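Local coordinates for protein putative glucoamylase (Bacteroides uniformis, PDB 4GL3) that is a putative glucoamylase, a hydrolase that probably releases glucose from the ends of glucan chains, at residues 262-267 with 413-418. Residues are numbered along the deposited sequence; the frame is centred on the assembly and turned at random.
Sequences RGLKDR and LGFTSP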
loop_
_atom_site.group_PDB
_atom_site.type_symbol
_atom_site.label_atom_id
_atom_site.label_comp_id
_atom_site.label_asym_id
_atom_site.label_seq_id
_atom_site.Cartn_x
_atom_site.Cartn_y
_atom_site.Cartn_z
ATOM N N ARG A 262 11.900 -1.799 9.942
ATOM C CA ARG A 262 13.125 -1.475 10.655
ATOM C C ARG A 262 13.370 -2.456 11.826
ATOM O O ARG A 262 12.532 -2.608 12.719
ATOM C CB ARG A 262 13.072 -0.021 11.149
ATOM C CG ARG A 262 12.919 0.992 10.001
ATOM C CD ARG A 262 12.735 2.416 10.511
ATOM N NE ARG A 262 11.561 2.432 11.384
ATOM C CZ ARG A 262 11.317 3.343 12.319
ATOM N NH1 ARG A 262 12.128 4.369 12.503
ATOM N NH2 ARG A 262 10.231 3.251 13.061
ATOM N N GLY A 263 14.499 -3.150 11.782
ATOM C CA GLY A 263 14.838 -4.194 12.751
ATOM C C GLY A 263 13.975 -5.446 12.592
ATOM O O GLY A 263 14.047 -6.346 13.429
ATOM N N LEU A 264 13.168 -5.516 11.533
ATOM C CA LEU A 264 12.328 -6.700 11.276
ATOM C C LEU A 264 13.105 -7.798 10.563
ATOM O O LEU A 264 13.703 -7.550 9.531
ATOM C CB LEU A 264 11.105 -6.300 10.459
ATOM C CG LEU A 264 9.981 -7.353 10.332
ATOM C CD1 LEU A 264 9.284 -7.540 11.675
ATOM C CD2 LEU A 264 9.025 -6.909 9.203
ATOM N N LYS A 265 13.099 -9.012 11.131
ATOM C CA LYS A 265 13.885 -10.134 10.617
ATOM C C LYS A 265 13.105 -11.435 10.770
ATOM O O LYS A 265 12.517 -11.668 11.819
ATOM C CB LYS A 265 15.194 -10.305 11.395
ATOM C CG LYS A 265 16.178 -9.124 11.356
ATOM C CD LYS A 265 17.522 -9.565 11.969
ATOM C CE LYS A 265 18.678 -8.592 11.774
ATOM N NZ LYS A 265 18.378 -7.281 12.398
ATOM N N ASP A 266 13.113 -12.293 9.751
ATOM C CA ASP A 266 12.620 -13.677 9.911
ATOM C C ASP A 266 13.762 -14.561 9.462
ATOM O O ASP A 266 14.894 -14.064 9.307
ATOM C CB ASP A 266 11.297 -13.926 9.181
ATOM C CG ASP A 266 11.412 -13.835 7.669
ATOM O OD1 ASP A 266 12.541 -13.653 7.151
ATOM O OD2 ASP A 266 10.352 -13.881 7.008
ATOM N N ARG A 267 13.522 -15.856 9.271
ATOM C CA ARG A 267 14.631 -16.746 8.916
ATOM C C ARG A 267 15.118 -16.510 7.487
ATOM O O ARG A 267 16.088 -17.045 7.144
ATOM C CB ARG A 267 14.268 -18.233 9.124
ATOM C CG ARG A 267 13.262 -18.805 8.136
ATOM C CD ARG A 267 13.113 -20.332 8.273
ATOM N NE ARG A 267 12.221 -20.682 9.381
ATOM C CZ ARG A 267 11.496 -21.814 9.479
ATOM N NH1 ARG A 267 11.516 -22.758 8.534
ATOM N NH2 ARG A 267 10.714 -22.012 10.542
ATOM N N LEU A 413 5.352 -16.740 13.205
ATOM C CA LEU A 413 6.093 -16.904 11.988
ATOM C C LEU A 413 7.606 -16.800 12.187
ATOM O O LEU A 413 8.329 -16.931 11.237
ATOM C CB LEU A 413 5.616 -15.933 10.913
ATOM C CG LEU A 413 4.188 -16.129 10.436
ATOM C CD1 LEU A 413 3.859 -15.132 9.336
ATOM C CD2 LEU A 413 3.940 -17.582 10.035
ATOM N N GLY A 414 8.075 -16.614 13.423
ATOM C CA GLY A 414 9.483 -16.625 13.712
ATOM C C GLY A 414 10.150 -15.272 13.591
ATOM O O GLY A 414 11.360 -15.197 13.549
ATOM N N PHE A 415 9.403 -14.187 13.564
ATOM C CA PHE A 415 10.054 -12.865 13.409
ATOM C C PHE A 415 10.665 -12.379 14.710
ATOM O O PHE A 415 10.174 -12.728 15.771
ATOM C CB PHE A 415 9.080 -11.792 12.995
ATOM C CG PHE A 415 8.706 -11.825 11.558
ATOM C CD1 PHE A 415 7.747 -12.718 11.102
ATOM C CD2 PHE A 415 9.316 -10.988 10.662
ATOM C CE1 PHE A 415 7.373 -12.724 9.766
ATOM C CE2 PHE A 415 8.979 -11.005 9.340
ATOM C CZ PHE A 415 7.986 -11.873 8.887
ATOM N N THR A 416 11.742 -11.589 14.607
ATOM C CA THR A 416 12.224 -10.732 15.701
ATOM C C THR A 416 12.054 -9.263 15.228
ATOM O O THR A 416 12.021 -8.958 14.008
ATOM C CB THR A 416 13.694 -10.996 16.052
ATOM O OG1 THR A 416 14.450 -10.854 14.852
ATOM C CG2 THR A 416 13.924 -12.427 16.647
ATOM N N SER A 417 11.881 -8.362 16.192
ATOM C CA SER A 417 11.637 -6.926 15.905
ATOM C C SER A 417 11.865 -6.157 17.217
ATOM O O SER A 417 11.650 -6.709 18.300
ATOM C CB SER A 417 10.193 -6.722 15.407
ATOM O OG SER A 417 9.821 -5.344 15.339
ATOM N N PRO A 418 12.279 -4.892 17.136
ATOM C CA PRO A 418 12.334 -4.117 18.379
ATOM C C PRO A 418 10.970 -3.951 19.055
ATOM O O PRO A 418 10.924 -3.658 20.235
ATOM C CB PRO A 418 12.879 -2.753 17.950
ATOM C CG PRO A 418 12.787 -2.702 16.469
ATOM C CD PRO A 418 12.714 -4.119 15.959
HETATM O O HOH W 1 10.169 -3.808 13.302
HETATM O O HOH W 2 15.251 -8.352 14.961
HETATM O O HOH W 3 10.994 -17.139 10.183
#
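K265 and T416 form a single antiparallel bridge, a hydrogen-bonded pair between two irregular loops. K265 N donates to T416 O at 3.1 Å, and T416 N returns a bond to K265 O at 2.9 Å. The tight part lies on the side of F415, L264 and D266. D266 CB sits over the centre of the F415 ring, a CH-pi contact with CB 3.8 Å from the centroid. The D266 carboxylate is tilted 39° from the ring plane, and OD2 approaches F415 CZ. OD2 accepts from the hydroxyls of Y216 and Y271, OD1 from the backbone N of Y268 and A269. The L264 and F415 side chains cross obliquely, with L264 CD1 3.6 Å from F415 CD2.

The exposed side of K265 and T416 is looser. K265 CB lies 3.6 Å from T416 OG1, and a water links that hydroxyl to G263 O. Elsewhere along the pair, one water joins R262 O to S417 OG and another joins R267 N to L413 O.

G414 closes helix 404-412 in a Schellman motif, and the chain then runs beside the loop leading into helix 271-288. Helices 197-205 and 213-220 pack against F415, while S417 touches helix 395-401.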